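Local coordinates for protein RE68036p (Drosophila melanogaster, PDB 1SQH) that probably acts as an N-acyltransferase related to the GNAT superfamily, perhaps with glycine as acceptor, although its activity is not established, at residues L22-V27 with G74-W79; H61-K66 with L202-R207; L268-V273 with A281-I286. All coordinates share one frame; numbering follows the deposited sequence.

In the fold
The three contacts join different elements and do not touch one another, yet helix 34-51 packs against residues of each. Contact 1, its centre about 21 Å from the centre of the chain and the farthest out of the three, sets helix 15-29 against a short helical turn; one leucine methyl does the work, beside an asparagine cap within the turn. Contact 2 spans the longest sequence separation, joining the loop before strand 67-71 to helix 199-208, with a buried apolar part and a more exposed arginine. Contact 3, lying across the centre of the chain from contact 2, is local in sequence, buried and wholly apolar, seating helix 277-286 on an outer strand of the large sheet. Polar chemistry thus accompanies exposure.

Contact 1: residues L22-V27 with G74-W79; sequences LDLYKV and GNFRTW
Leu24 and Arg77 bring helix 15-29 closest to the turn 74-79, their CA atoms 7.1 Å apart. One methyl bridges the distance: with chi1 at -85°, Leu24 CG lies beside its own backbone N, and the extended branch beyond it carries CD1 to 3.4 Å from Arg77 CA. The same methyl rests 3.9 Å from Arg77 CG and meets Phe76 CD1 obliquely at 4.1 Å. The Phe76 ring also packs on Glu17, Glu20 and Leu21, so this short turn, which lies between the antiparallel strands 67-71 and 82-87 of the large sheet, is applied to one side of helix 15-29. Asn75 sits at the N-cap of this short, weakly bonded helix, its OD1 accepting from Arg77 N at 2.9 Å. The same oxygen takes a second donor, Arg77 NE, also at 2.9 Å; this bond is bent at the hydrogen (135°) but lies in the carbonyl plane on a lone pair. Arg77 folds back at chi3 to make it, one guanidinium face coming over Phe76 CE2, while NH1 forms a salt bridge with Glu20 of the facing helix.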
ATOM      1  N   LEU A  22     -16.345   3.046   1.190  1.00 23.12           N
ATOM      2  CA  LEU A  22     -15.819   2.141   0.176  1.00 23.30           C
ATOM      3  C   LEU A  22     -16.694   2.121  -1.086  1.00 24.38           C
ATOM      4  O   LEU A  22     -16.174   2.202  -2.200  1.00 22.65           O
ATOM      5  CB  LEU A  22     -15.709   0.726   0.752  1.00 21.91           C
ATOM      6  CG  LEU A  22     -15.426  -0.443  -0.204  1.00 23.84           C
ATOM      7  CD1 LEU A  22     -14.081  -0.265  -0.892  1.00 26.76           C
ATOM      8  CD2 LEU A  22     -15.422  -1.744   0.588  1.00 25.61           C
ATOM      9  N   ASP A  23     -18.014   2.011  -0.925  1.00 25.53           N
ATOM     10  CA  ASP A  23     -18.884   1.980  -2.101  1.00 26.43           C
ATOM     11  C   ASP A  23     -19.004   3.346  -2.770  1.00 25.67           C
ATOM     12  O   ASP A  23     -19.255   3.438  -3.972  1.00 23.92           O
ATOM     13  CB  ASP A  23     -20.277   1.470  -1.753  1.00 28.87           C
ATOM     14  CG  ASP A  23     -21.129   1.262  -2.991  1.00 33.34           C
ATOM     15  OD1 ASP A  23     -20.795   0.366  -3.796  1.00 35.98           O
ATOM     16  OD2 ASP A  23     -22.120   2.002  -3.175  1.00 36.70           O
ATOM     17  N   LEU A  24     -18.839   4.409  -1.989  1.00 25.57           N
ATOM     18  CA  LEU A  24     -18.905   5.748  -2.552  1.00 25.79           C
ATOM     19  C   LEU A  24     -17.782   5.903  -3.553  1.00 24.44           C
ATOM     20  O   LEU A  24     -17.983   6.416  -4.654  1.00 24.02           O
ATOM     21  CB  LEU A  24     -18.726   6.810  -1.483  1.00 28.08           C
ATOM     22  CG  LEU A  24     -19.930   7.261  -0.686  1.00 30.92           C
ATOM     23  CD1 LEU A  24     -19.470   8.399   0.221  1.00 34.18           C
ATOM     24  CD2 LEU A  24     -21.044   7.721  -1.619  1.00 31.40           C
ATOM     25  N   TYR A  25     -16.588   5.477  -3.161  1.00 22.75           N
ATOM     26  CA  TYR A  25     -15.466   5.580  -4.070  1.00 21.73           C
ATOM     27  C   TYR A  25     -15.674   4.610  -5.217  1.00 22.01           C
ATOM     28  O   TYR A  25     -15.371   4.932  -6.369  1.00 23.55           O
ATOM     29  CB  TYR A  25     -14.140   5.318  -3.348  1.00 22.19           C
ATOM     30  CG  TYR A  25     -13.587   6.556  -2.668  1.00 24.31           C
ATOM     31  CD1 TYR A  25     -14.127   7.026  -1.468  1.00 23.37           C
ATOM     32  CD2 TYR A  25     -12.574   7.301  -3.264  1.00 24.41           C
ATOM     33  CE1 TYR A  25     -13.669   8.219  -0.883  1.00 23.94           C
ATOM     34  CE2 TYR A  25     -12.113   8.485  -2.692  1.00 24.87           C
ATOM     35  CZ  TYR A  25     -12.662   8.945  -1.507  1.00 25.17           C
ATOM     36  OH  TYR A  25     -12.218  10.140  -0.966  1.00 24.26           O
ATOM     37  N   LYS A  26     -16.219   3.433  -4.923  1.00 20.71           N
ATOM     38  CA  LYS A  26     -16.471   2.457  -5.983  1.00 23.28           C
ATOM     39  C   LYS A  26     -17.371   3.070  -7.059  1.00 22.38           C
ATOM     40  O   LYS A  26     -17.074   2.991  -8.252  1.00 22.97           O
ATOM     41  CB  LYS A  26     -17.126   1.194  -5.413  1.00 24.13           C
ATOM     42  CG  LYS A  26     -17.195   0.029  -6.406  1.00 24.89           C
ATOM     43  CD  LYS A  26     -17.500  -1.290  -5.697  1.00 25.72           C
ATOM     44  CE  LYS A  26     -17.585  -2.448  -6.682  1.00 29.58           C
ATOM     45  NZ  LYS A  26     -17.785  -3.761  -6.004  1.00 33.19           N
ATOM     46  N   VAL A  27     -18.459   3.701  -6.634  1.00 23.32           N
ATOM     47  CA  VAL A  27     -19.386   4.322  -7.581  1.00 24.83           C
ATOM     48  C   VAL A  27     -18.749   5.532  -8.274  1.00 25.04           C
ATOM     49  O   VAL A  27     -18.739   5.631  -9.503  1.00 25.36           O
ATOM     50  CB  VAL A  27     -20.686   4.794  -6.865  1.00 26.51           C
ATOM     51  CG1 VAL A  27     -21.621   5.476  -7.868  1.00 26.73           C
ATOM     52  CG2 VAL A  27     -21.377   3.613  -6.198  1.00 25.84           C
ATOM     53  N   GLY A  74     -19.109  17.324   9.199  1.00 38.00           N
ATOM     54  CA  GLY A  74     -19.350  17.265   7.767  1.00 35.08           C
ATOM     55  C   GLY A  74     -19.941  15.921   7.396  1.00 33.79           C
ATOM     56  O   GLY A  74     -20.023  15.028   8.242  1.00 33.29           O
ATOM     57  N   ASN A  75     -20.372  15.767   6.149  1.00 32.01           N
ATOM     58  CA  ASN A  75     -20.934  14.492   5.710  1.00 32.13           C
ATOM     59  C   ASN A  75     -19.905  13.807   4.812  1.00 30.52           C
ATOM     60  O   ASN A  75     -19.616  14.281   3.714  1.00 30.26           O
ATOM     61  CB  ASN A  75     -22.235  14.697   4.929  1.00 32.80           C
ATOM     62  CG  ASN A  75     -23.044  13.422   4.821  1.00 32.74           C
ATOM     63  OD1 ASN A  75     -22.505  12.362   4.526  1.00 34.83           O
ATOM     64  ND2 ASN A  75     -24.342  13.518   5.061  1.00 35.72           N
ATOM     65  N   PHE A  76     -19.357  12.687   5.270  1.00 29.19           N
ATOM     66  CA  PHE A  76     -18.345  12.001   4.490  1.00 28.56           C
ATOM     67  C   PHE A  76     -18.844  11.554   3.123  1.00 28.38           C
ATOM     68  O   PHE A  76     -18.046  11.229   2.246  1.00 27.82           O
ATOM     69  CB  PHE A  76     -17.766  10.809   5.278  1.00 26.88           C
ATOM     70  CG  PHE A  76     -18.650   9.586   5.315  1.00 26.62           C
ATOM     71  CD1 PHE A  76     -18.622   8.655   4.274  1.00 25.60           C
ATOM     72  CD2 PHE A  76     -19.474   9.338   6.411  1.00 25.72           C
ATOM     73  CE1 PHE A  76     -19.398   7.490   4.329  1.00 25.32           C
ATOM     74  CE2 PHE A  76     -20.254   8.178   6.475  1.00 28.03           C
ATOM     75  CZ  PHE A  76     -20.213   7.251   5.432  1.00 27.21           C
ATOM     76  N   ARG A  77     -20.160  11.560   2.937  1.00 28.59           N
ATOM     77  CA  ARG A  77     -20.755  11.143   1.667  1.00 30.34           C
ATOM     78  C   ARG A  77     -20.760  12.190   0.550  1.00 30.82           C
ATOM     79  O   ARG A  77     -20.636  11.843  -0.623  1.00 32.49           O
ATOM     80  CB  ARG A  77     -22.194  10.678   1.888  1.00 29.81           C
ATOM     81  CG  ARG A  77     -22.335   9.401   2.685  1.00 31.56           C
ATOM     82  CD  ARG A  77     -23.726   9.315   3.314  1.00 32.54           C
ATOM     83  NE  ARG A  77     -23.686   9.695   4.721  1.00 36.92           N
ATOM     84  CZ  ARG A  77     -23.608   8.822   5.723  1.00 36.96           C
ATOM     85  NH1 ARG A  77     -23.578   7.520   5.471  1.00 35.94           N
ATOM     86  NH2 ARG A  77     -23.522   9.253   6.976  1.00 38.29           N
ATOM     87  N   THR A  78     -20.901  13.462   0.894  1.00 30.07           N
ATOM     88  CA  THR A  78     -20.958  14.483  -0.143  1.00 29.83           C
ATOM     89  C   THR A  78     -19.663  14.650  -0.936  1.00 28.87           C
ATOM     90  O   THR A  78     -19.706  14.806  -2.156  1.00 28.88           O
ATOM     91  CB  THR A  78     -21.358  15.861   0.440  1.00 30.64           C
ATOM     92  OG1 THR A  78     -20.186  16.546   0.891  1.00 32.82           O
ATOM     93  CG2 THR A  78     -22.299  15.686   1.612  1.00 26.27           C
ATOM     94  N   TRP A  79     -18.515  14.609  -0.264  1.00 27.67           N
ATOM     95  CA  TRP A  79     -17.231  14.789  -0.955  1.00 27.33           C
ATOM     96  C   TRP A  79     -16.250  13.636  -0.758  1.00 24.76           C
ATOM     97  O   TRP A  79     -15.107  13.707  -1.223  1.00 19.10           O
ATOM     98  CB  TRP A  79     -16.539  16.078  -0.481  1.00 31.41           C
ATOM     99  CG  TRP A  79     -17.376  17.327  -0.559  1.00 35.21           C
ATOM    100  CD1 TRP A  79     -17.654  18.193   0.461  1.00 35.16           C
ATOM    101  CD2 TRP A  79     -17.999  17.874  -1.728  1.00 37.52           C
ATOM    102  NE1 TRP A  79     -18.408  19.244   0.000  1.00 38.15           N
ATOM    103  CE2 TRP A  79     -18.634  19.074  -1.339  1.00 38.21           C
ATOM    104  CE3 TRP A  79     -18.080  17.466  -3.066  1.00 38.83           C
ATOM    105  CZ2 TRP A  79     -19.346  19.873  -2.245  1.00 39.91           C
ATOM    106  CZ3 TRP A  79     -18.791  18.263  -3.969  1.00 40.49           C
ATOM    107  CH2 TRP A  79     -19.414  19.452  -3.550  1.00 39.64           C
TER

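Contact 2: residues H61-K66 with L202-R207; sequences HISLRK and LQALVR
Leu64 and Ala204 form the tight part of this contact, a case of a forked side chain closing over a single methyl. Leu64 CD1 comes to 3.5 Å from Ala204 CB, nearer than carbon atoms usually pack, and Leu64 CD2 stands almost as near at 3.6 Å, so the alanine methyl faces both branches at once. Ser63 OG approaches the same CB more loosely, at 4.1 Å. The loop is shaped for this by a short 3-10 turn, in which Leu64 N bonds to His61 O and Arg65 N to Ile62 O. Leu64 also packs on Leu49, Tyr201 and Phe208; an alanine in its place would probably open a gap over the Ala204 methyl and leave those three side chains without part of their packing surface.

Toward solvent the character changes. Arg207, exposed and extended from CG to NE, leaves the helix with CG anti to its N (chi1 -179°) and runs out to the edge of the His61 ring. Its NH1 arrives there near the ring plane, 3.1 Å from His61 NE2. The two side chains cross at about a right angle, ring and guanidinium planes being 73° apart, so there is no stacking. The other ring nitrogen, His61 ND1, is hydrogen-bonded to Asp58, which helps fix the rotation of the imidazole, and Ile54 touches both His61 and Arg207.

Lys66 and Leu64 O, farther along the loop, are tied to Gln42 of helix 34-51. Contact 2 is thus a loop-to-helix packing that joins the part of the chain holding strand 67-71 of the large mixed sheet to the helix just before strand 211-216 of the antiparallel sheet, in a protein whose family relationships are consistent with an acetyltransferase-like fold.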
ATOM      1  N   HIS A  61      -0.174  -7.243  14.924  1.00 39.90           N
ATOM      2  CA  HIS A  61      -1.026  -7.275  13.737  1.00 38.14           C
ATOM      3  C   HIS A  61      -1.577  -5.880  13.456  1.00 35.92           C
ATOM      4  O   HIS A  61      -2.334  -5.690  12.507  1.00 34.23           O
ATOM      5  CB  HIS A  61      -2.194  -8.249  13.899  1.00 38.73           C
ATOM      6  CG  HIS A  61      -1.812  -9.689  13.759  1.00 40.27           C
ATOM      7  ND1 HIS A  61      -1.227 -10.411  14.777  1.00 40.08           N
ATOM      8  CD2 HIS A  61      -1.955 -10.553  12.723  1.00 40.18           C
ATOM      9  CE1 HIS A  61      -1.034 -11.656  14.378  1.00 39.78           C
ATOM     10  NE2 HIS A  61      -1.467 -11.768  13.136  1.00 38.76           N
ATOM     11  N   ILE A  62      -1.195  -4.904  14.278  1.00 33.98           N
ATOM     12  CA  ILE A  62      -1.673  -3.543  14.086  1.00 34.66           C
ATOM     13  C   ILE A  62      -1.338  -2.986  12.706  1.00 33.26           C
ATOM     14  O   ILE A  62      -2.054  -2.129  12.188  1.00 31.21           O
ATOM     15  CB  ILE A  62      -1.083  -2.575  15.115  1.00 35.30           C
ATOM     16  CG1 ILE A  62       0.435  -2.680  15.101  1.00 37.03           C
ATOM     17  CG2 ILE A  62      -1.648  -2.865  16.489  1.00 39.23           C
ATOM     18  CD1 ILE A  62       1.125  -1.425  15.563  1.00 38.47           C
ATOM     19  N   SER A  63      -0.244  -3.462  12.120  1.00 32.27           N
ATOM     20  CA  SER A  63       0.179  -2.996  10.803  1.00 31.82           C
ATOM     21  C   SER A  63      -0.877  -3.347   9.747  1.00 30.40           C
ATOM     22  O   SER A  63      -0.883  -2.786   8.653  1.00 29.06           O
ATOM     23  CB  SER A  63       1.526  -3.622  10.427  1.00 31.86           C
ATOM     24  OG  SER A  63       1.394  -5.020  10.225  1.00 31.79           O
ATOM     25  N   LEU A  64      -1.772  -4.267  10.099  1.00 29.91           N
ATOM     26  CA  LEU A  64      -2.852  -4.697   9.214  1.00 30.13           C
ATOM     27  C   LEU A  64      -4.178  -3.979   9.533  1.00 30.48           C
ATOM     28  O   LEU A  64      -5.248  -4.383   9.066  1.00 30.46           O
ATOM     29  CB  LEU A  64      -3.042  -6.212   9.329  1.00 29.29           C
ATOM     30  CG  LEU A  64      -2.272  -7.094   8.338  1.00 32.07           C
ATOM     31  CD1 LEU A  64      -0.834  -6.636   8.226  1.00 32.27           C
ATOM     32  CD2 LEU A  64      -2.343  -8.553   8.778  1.00 33.79           C
ATOM     33  N   ARG A  65      -4.102  -2.912  10.325  1.00 29.27           N
ATOM     34  CA  ARG A  65      -5.286  -2.152  10.709  1.00 27.74           C
ATOM     35  C   ARG A  65      -5.190  -0.695  10.279  1.00 27.18           C
ATOM     36  O   ARG A  65      -4.105  -0.178  10.025  1.00 27.90           O
ATOM     37  CB  ARG A  65      -5.485  -2.193  12.233  1.00 27.72           C
ATOM     38  CG  ARG A  65      -5.266  -3.555  12.903  1.00 29.45           C
ATOM     39  CD  ARG A  65      -5.924  -4.671  12.121  1.00 31.87           C
ATOM     40  NE  ARG A  65      -7.157  -5.187  12.711  1.00 34.17           N
ATOM     41  CZ  ARG A  65      -7.205  -6.134  13.640  1.00 37.03           C
ATOM     42  NH1 ARG A  65      -6.086  -6.677  14.108  1.00 38.09           N
ATOM     43  NH2 ARG A  65      -8.377  -6.563  14.080  1.00 36.88           N
ATOM     44  N   LYS A  66      -6.336  -0.032  10.200  1.00 26.13           N
ATOM     45  CA  LYS A  66      -6.388   1.381   9.848  1.00 27.18           C
ATOM     46  C   LYS A  66      -7.608   1.998  10.525  1.00 28.03           C
ATOM     47  O   LYS A  66      -8.633   1.338  10.690  1.00 28.15           O
ATOM     48  CB  LYS A  66      -6.508   1.581   8.331  1.00 24.64           C
ATOM     49  CG  LYS A  66      -5.233   1.354   7.528  1.00 25.85           C
ATOM     50  CD  LYS A  66      -5.390   1.913   6.104  1.00 26.95           C
ATOM     51  CE  LYS A  66      -4.181   1.621   5.232  1.00 26.69           C
ATOM     52  NZ  LYS A  66      -3.980   0.151   5.062  1.00 27.96           N
ATOM     53  N   LEU A 202       5.885  -7.494   7.974  1.00 25.76           N
ATOM     54  CA  LEU A 202       6.124  -8.510   6.952  1.00 26.00           C
ATOM     55  C   LEU A 202       5.599  -9.885   7.394  1.00 25.66           C
ATOM     56  O   LEU A 202       5.037 -10.633   6.589  1.00 23.24           O
ATOM     57  CB  LEU A 202       7.617  -8.583   6.612  1.00 25.45           C
ATOM     58  CG  LEU A 202       8.095  -7.741   5.414  1.00 27.50           C
ATOM     59  CD1 LEU A 202       7.578  -6.331   5.531  1.00 28.80           C
ATOM     60  CD2 LEU A 202       9.616  -7.735   5.350  1.00 29.39           C
ATOM     61  N   GLN A 203       5.770 -10.206   8.675  1.00 26.86           N
ATOM     62  CA  GLN A 203       5.297 -11.482   9.205  1.00 27.07           C
ATOM     63  C   GLN A 203       3.765 -11.573   9.142  1.00 26.15           C
ATOM     64  O   GLN A 203       3.200 -12.654   8.917  1.00 22.98           O
ATOM     65  CB  GLN A 203       5.809 -11.679  10.640  1.00 28.00           C
ATOM     66  CG  GLN A 203       7.121 -12.459  10.703  1.00 30.94           C
ATOM     67  CD  GLN A 203       7.852 -12.314  12.028  1.00 34.03           C
ATOM     68  OE1 GLN A 203       7.232 -12.139  13.076  1.00 38.20           O
ATOM     69  NE2 GLN A 203       9.182 -12.401  11.987  1.00 33.22           N
ATOM     70  N   ALA A 204       3.097 -10.436   9.330  1.00 24.40           N
ATOM     71  CA  ALA A 204       1.638 -10.407   9.257  1.00 26.39           C
ATOM     72  C   ALA A 204       1.204 -10.637   7.799  1.00 26.61           C
ATOM     73  O   ALA A 204       0.244 -11.377   7.528  1.00 27.19           O
ATOM     74  CB  ALA A 204       1.106  -9.064   9.763  1.00 25.92           C
ATOM     75  N   LEU A 205       1.926 -10.007   6.869  1.00 25.57           N
ATOM     76  CA  LEU A 205       1.644 -10.136   5.441  1.00 25.59           C
ATOM     77  C   LEU A 205       1.833 -11.553   4.894  1.00 26.19           C
ATOM     78  O   LEU A 205       1.069 -12.004   4.037  1.00 25.89           O
ATOM     79  CB  LEU A 205       2.515  -9.163   4.640  1.00 24.84           C
ATOM     80  CG  LEU A 205       2.058  -7.701   4.609  1.00 27.10           C
ATOM     81  CD1 LEU A 205       3.094  -6.829   3.907  1.00 25.60           C
ATOM     82  CD2 LEU A 205       0.720  -7.624   3.888  1.00 24.51           C
ATOM     83  N   VAL A 206       2.855 -12.262   5.361  1.00 27.20           N
ATOM     84  CA  VAL A 206       3.056 -13.615   4.865  1.00 28.57           C
ATOM     85  C   VAL A 206       1.919 -14.472   5.395  1.00 27.82           C
ATOM     86  O   VAL A 206       1.551 -15.473   4.791  1.00 27.91           O
ATOM     87  CB  VAL A 206       4.415 -14.208   5.321  1.00 29.06           C
ATOM     88  CG1 VAL A 206       4.521 -14.163   6.823  1.00 32.53           C
ATOM     89  CG2 VAL A 206       4.548 -15.651   4.832  1.00 29.16           C
ATOM     90  N   ARG A 207       1.336 -14.050   6.510  1.00 28.52           N
ATOM     91  CA  ARG A 207       0.248 -14.809   7.108  1.00 30.04           C
ATOM     92  C   ARG A 207      -1.126 -14.574   6.481  1.00 29.20           C
ATOM     93  O   ARG A 207      -1.832 -15.533   6.138  1.00 28.11           O
ATOM     94  CB  ARG A 207       0.160 -14.523   8.613  1.00 31.68           C
ATOM     95  CG  ARG A 207      -0.945 -15.307   9.303  1.00 35.00           C
ATOM     96  CD  ARG A 207      -1.034 -15.019  10.790  1.00 37.37           C
ATOM     97  NE  ARG A 207      -2.145 -15.760  11.384  1.00 41.15           N
ATOM     98  CZ  ARG A 207      -2.556 -15.627  12.642  1.00 40.68           C
ATOM     99  NH1 ARG A 207      -1.948 -14.771  13.453  1.00 42.00           N
ATOM    100  NH2 ARG A 207      -3.571 -16.353  13.087  1.00 39.52           N
TER

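Contact 3: residues L268-V273 with A281-I286; sequences LTAWIV and ALLKRI
Leu283 reaches the strand through two torsions: chi1 of -77° sets CG beside its backbone N, and chi2 of 175° stretches CD1 away from the helix. On the strand, chi1 of 66° at Ile272 holds CG1 between the backbone N and the carbonyl carbon and leaves CG2 to meet the incoming leucine. The result is a single methyl resting on two others. Leu283 CD1 lies 3.8 Å from Ala270 CB and 4.0 Å from Ile272 CG2, both at ordinary van der Waals range. The Ile272 and Leu283 side chains slide past one another in opposite directions rather than meeting head on.

Ala270 and Ile272 can share one partner because they are two apart in the strand and project from the same side of it. Thr269 and Trp271 point away from the helix, the tryptophan meeting Phe231 and Trp296 edge-to-face. Ala270 and Ile272 are also fixed by backbone hydrogen bonds to Met155 and Phe153 of strand 147-157. Strand 268-273 is the outermost of the large sheet, though Thr269 bonds by its backbone to Leu234 of the smaller sheet.

Helix 277-286 follows this strand and leads to strand 289-299, which runs parallel to it beyond 147-157, a beta-alpha-beta crossover spanning one antiparallel strand. Tyr288, in the short loop after the helix, also touches Leu283.

With no hydrogen bond or charge pair between the two segments, their contact rests on dispersion and the exclusion of water, so what fixes it is the fit of one leucine methyl against the Ala270 and Ile272 methyls, without any directional bond.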
ATOM      1  N   LEU A 268      -5.476  -5.334 -10.573  1.00 17.93           N
ATOM      2  CA  LEU A 268      -4.145  -5.541 -10.046  1.00 17.74           C
ATOM      3  C   LEU A 268      -3.425  -4.198 -10.186  1.00 19.36           C
ATOM      4  O   LEU A 268      -3.658  -3.467 -11.152  1.00 18.64           O
ATOM      5  CB  LEU A 268      -3.410  -6.611 -10.850  1.00 14.97           C
ATOM      6  CG  LEU A 268      -3.502  -8.047 -10.339  1.00 17.05           C
ATOM      7  CD1 LEU A 268      -2.753  -8.124  -9.015  1.00 15.65           C
ATOM      8  CD2 LEU A 268      -4.966  -8.489 -10.174  1.00 15.22           C
ATOM      9  N   THR A 269      -2.566  -3.858  -9.229  1.00 19.11           N
ATOM     10  CA  THR A 269      -1.829  -2.600  -9.322  1.00 20.55           C
ATOM     11  C   THR A 269      -0.496  -2.769  -8.636  1.00 20.78           C
ATOM     12  O   THR A 269      -0.232  -3.807  -8.028  1.00 21.68           O
ATOM     13  CB  THR A 269      -2.554  -1.428  -8.622  1.00 19.63           C
ATOM     14  OG1 THR A 269      -2.631  -1.695  -7.217  1.00 21.74           O
ATOM     15  CG2 THR A 269      -3.964  -1.235  -9.178  1.00 19.81           C
ATOM     16  N   ALA A 270       0.344  -1.747  -8.736  1.00 21.09           N
ATOM     17  CA  ALA A 270       1.648  -1.766  -8.086  1.00 19.94           C
ATOM     18  C   ALA A 270       2.153  -0.344  -7.953  1.00 22.01           C
ATOM     19  O   ALA A 270       1.980   0.480  -8.860  1.00 21.93           O
ATOM     20  CB  ALA A 270       2.639  -2.594  -8.891  1.00 18.51           C
ATOM     21  N   TRP A 271       2.756  -0.059  -6.806  1.00 21.09           N
ATOM     22  CA  TRP A 271       3.330   1.247  -6.536  1.00 21.21           C
ATOM     23  C   TRP A 271       4.843   1.124  -6.680  1.00 21.32           C
ATOM     24  O   TRP A 271       5.474   0.360  -5.959  1.00 21.89           O
ATOM     25  CB  TRP A 271       2.995   1.685  -5.113  1.00 20.00           C
ATOM     26  CG  TRP A 271       1.641   2.316  -4.969  1.00 19.95           C
ATOM     27  CD1 TRP A 271       0.599   1.862  -4.209  1.00 20.44           C
ATOM     28  CD2 TRP A 271       1.214   3.555  -5.542  1.00 18.60           C
ATOM     29  NE1 TRP A 271      -0.452   2.750  -4.264  1.00 20.63           N
ATOM     30  CE2 TRP A 271      -0.100   3.799  -5.078  1.00 20.51           C
ATOM     31  CE3 TRP A 271       1.816   4.488  -6.399  1.00 18.25           C
ATOM     32  CZ2 TRP A 271      -0.824   4.943  -5.446  1.00 20.09           C
ATOM     33  CZ3 TRP A 271       1.099   5.621  -6.763  1.00 20.19           C
ATOM     34  CH2 TRP A 271      -0.209   5.839  -6.284  1.00 19.56           C
ATOM     35  N   ILE A 272       5.430   1.864  -7.614  1.00 22.70           N
ATOM     36  CA  ILE A 272       6.876   1.803  -7.800  1.00 22.24           C
ATOM     37  C   ILE A 272       7.472   3.201  -7.848  1.00 23.77           C
ATOM     38  O   ILE A 272       6.825   4.149  -8.305  1.00 23.85           O
ATOM     39  CB  ILE A 272       7.276   1.067  -9.116  1.00 21.72           C
ATOM     40  CG1 ILE A 272       6.811   1.863 -10.329  1.00 21.05           C
ATOM     41  CG2 ILE A 272       6.696  -0.339  -9.133  1.00 19.84           C
ATOM     42  CD1 ILE A 272       7.402   1.377 -11.661  1.00 22.98           C
ATOM     43  N   VAL A 273       8.708   3.317  -7.369  1.00 24.99           N
ATOM     44  CA  VAL A 273       9.426   4.585  -7.376  1.00 26.42           C
ATOM     45  C   VAL A 273       9.601   4.985  -8.833  1.00 25.20           C
ATOM     46  O   VAL A 273       9.914   4.148  -9.670  1.00 24.82           O
ATOM     47  CB  VAL A 273      10.796   4.439  -6.696  1.00 27.29           C
ATOM     48  CG1 VAL A 273      11.609   5.703  -6.886  1.00 32.22           C
ATOM     49  CG2 VAL A 273      10.594   4.172  -5.217  1.00 28.11           C
ATOM     50  N   ALA A 281       9.334  -1.242 -16.501  1.00 20.92           N
ATOM     51  CA  ALA A 281       9.460  -1.957 -17.759  1.00 22.36           C
ATOM     52  C   ALA A 281       8.895  -3.373 -17.715  1.00 22.23           C
ATOM     53  O   ALA A 281       8.163  -3.766 -18.626  1.00 21.25           O
ATOM     54  CB  ALA A 281      10.913  -1.990 -18.203  1.00 20.92           C
ATOM     55  N   LEU A 282       9.225  -4.143 -16.678  1.00 20.69           N
ATOM     56  CA  LEU A 282       8.707  -5.516 -16.605  1.00 21.51           C
ATOM     57  C   LEU A 282       7.214  -5.526 -16.305  1.00 20.10           C
ATOM     58  O   LEU A 282       6.498  -6.437 -16.711  1.00 19.71           O
ATOM     59  CB  LEU A 282       9.475  -6.350 -15.567  1.00 22.80           C
ATOM     60  CG  LEU A 282       9.384  -6.118 -14.050  1.00 24.69           C
ATOM     61  CD1 LEU A 282       8.170  -6.861 -13.469  1.00 23.75           C
ATOM     62  CD2 LEU A 282      10.656  -6.658 -13.395  1.00 22.89           C
ATOM     63  N   LEU A 283       6.730  -4.507 -15.606  1.00 19.23           N
ATOM     64  CA  LEU A 283       5.300  -4.468 -15.314  1.00 19.55           C
ATOM     65  C   LEU A 283       4.558  -4.109 -16.584  1.00 18.80           C
ATOM     66  O   LEU A 283       3.461  -4.595 -16.847  1.00 17.68           O
ATOM     67  CB  LEU A 283       4.985  -3.444 -14.229  1.00 17.00           C
ATOM     68  CG  LEU A 283       5.311  -3.880 -12.800  1.00 17.40           C
ATOM     69  CD1 LEU A 283       5.056  -2.721 -11.860  1.00 18.26           C
ATOM     70  CD2 LEU A 283       4.466  -5.090 -12.424  1.00 16.20           C
ATOM     71  N   LYS A 284       5.184  -3.255 -17.376  1.00 18.00           N
ATOM     72  CA  LYS A 284       4.596  -2.816 -18.621  1.00 18.94           C
ATOM     73  C   LYS A 284       4.487  -3.987 -19.592  1.00 17.92           C
ATOM     74  O   LYS A 284       3.486  -4.121 -20.283  1.00 17.77           O
ATOM     75  CB  LYS A 284       5.457  -1.712 -19.228  1.00 18.95           C
ATOM     76  CG  LYS A 284       4.676  -0.637 -19.923  1.00 24.11           C
ATOM     77  CD  LYS A 284       5.621   0.481 -20.324  1.00 29.42           C
ATOM     78  CE  LYS A 284       4.886   1.780 -20.593  1.00 30.22           C
ATOM     79  NZ  LYS A 284       5.875   2.862 -20.861  1.00 31.30           N
ATOM     80  N   ARG A 285       5.519  -4.828 -19.628  1.00 17.93           N
ATOM     81  CA  ARG A 285       5.557  -5.987 -20.522  1.00 19.79           C
ATOM     82  C   ARG A 285       4.430  -6.974 -20.202  1.00 19.92           C
ATOM     83  O   ARG A 285       3.910  -7.660 -21.084  1.00 19.42           O
ATOM     84  CB  ARG A 285       6.914  -6.691 -20.414  1.00 19.42           C
ATOM     85  CG  ARG A 285       7.150  -7.772 -21.458  1.00 23.23           C
ATOM     86  CD  ARG A 285       8.488  -8.479 -21.238  1.00 27.17           C
ATOM     87  NE  ARG A 285       8.832  -9.354 -22.358  1.00 30.61           N
ATOM     88  CZ  ARG A 285       8.346 -10.582 -22.544  1.00 31.17           C
ATOM     89  NH1 ARG A 285       7.494 -11.104 -21.677  1.00 30.70           N
ATOM     90  NH2 ARG A 285       8.699 -11.285 -23.615  1.00 32.07           N
ATOM     91  N   ILE A 286       4.055  -7.043 -18.933  1.00 19.51           N
ATOM     92  CA  ILE A 286       2.982  -7.931 -18.519  1.00 20.73           C
ATOM     93  C   ILE A 286       1.638  -7.323 -18.917  1.00 21.51           C
ATOM     94  O   ILE A 286       0.643  -8.040 -19.075  1.00 20.20           O
ATOM     95  CB  ILE A 286       3.028  -8.168 -16.989  1.00 20.74           C
ATOM     96  CG1 ILE A 286       4.210  -9.088 -16.664  1.00 19.59           C
ATOM     97  CG2 ILE A 286       1.706  -8.752 -16.504  1.00 18.10           C
ATOM     98  CD1 ILE A 286       4.527  -9.222 -15.195  1.00 22.62           C
TER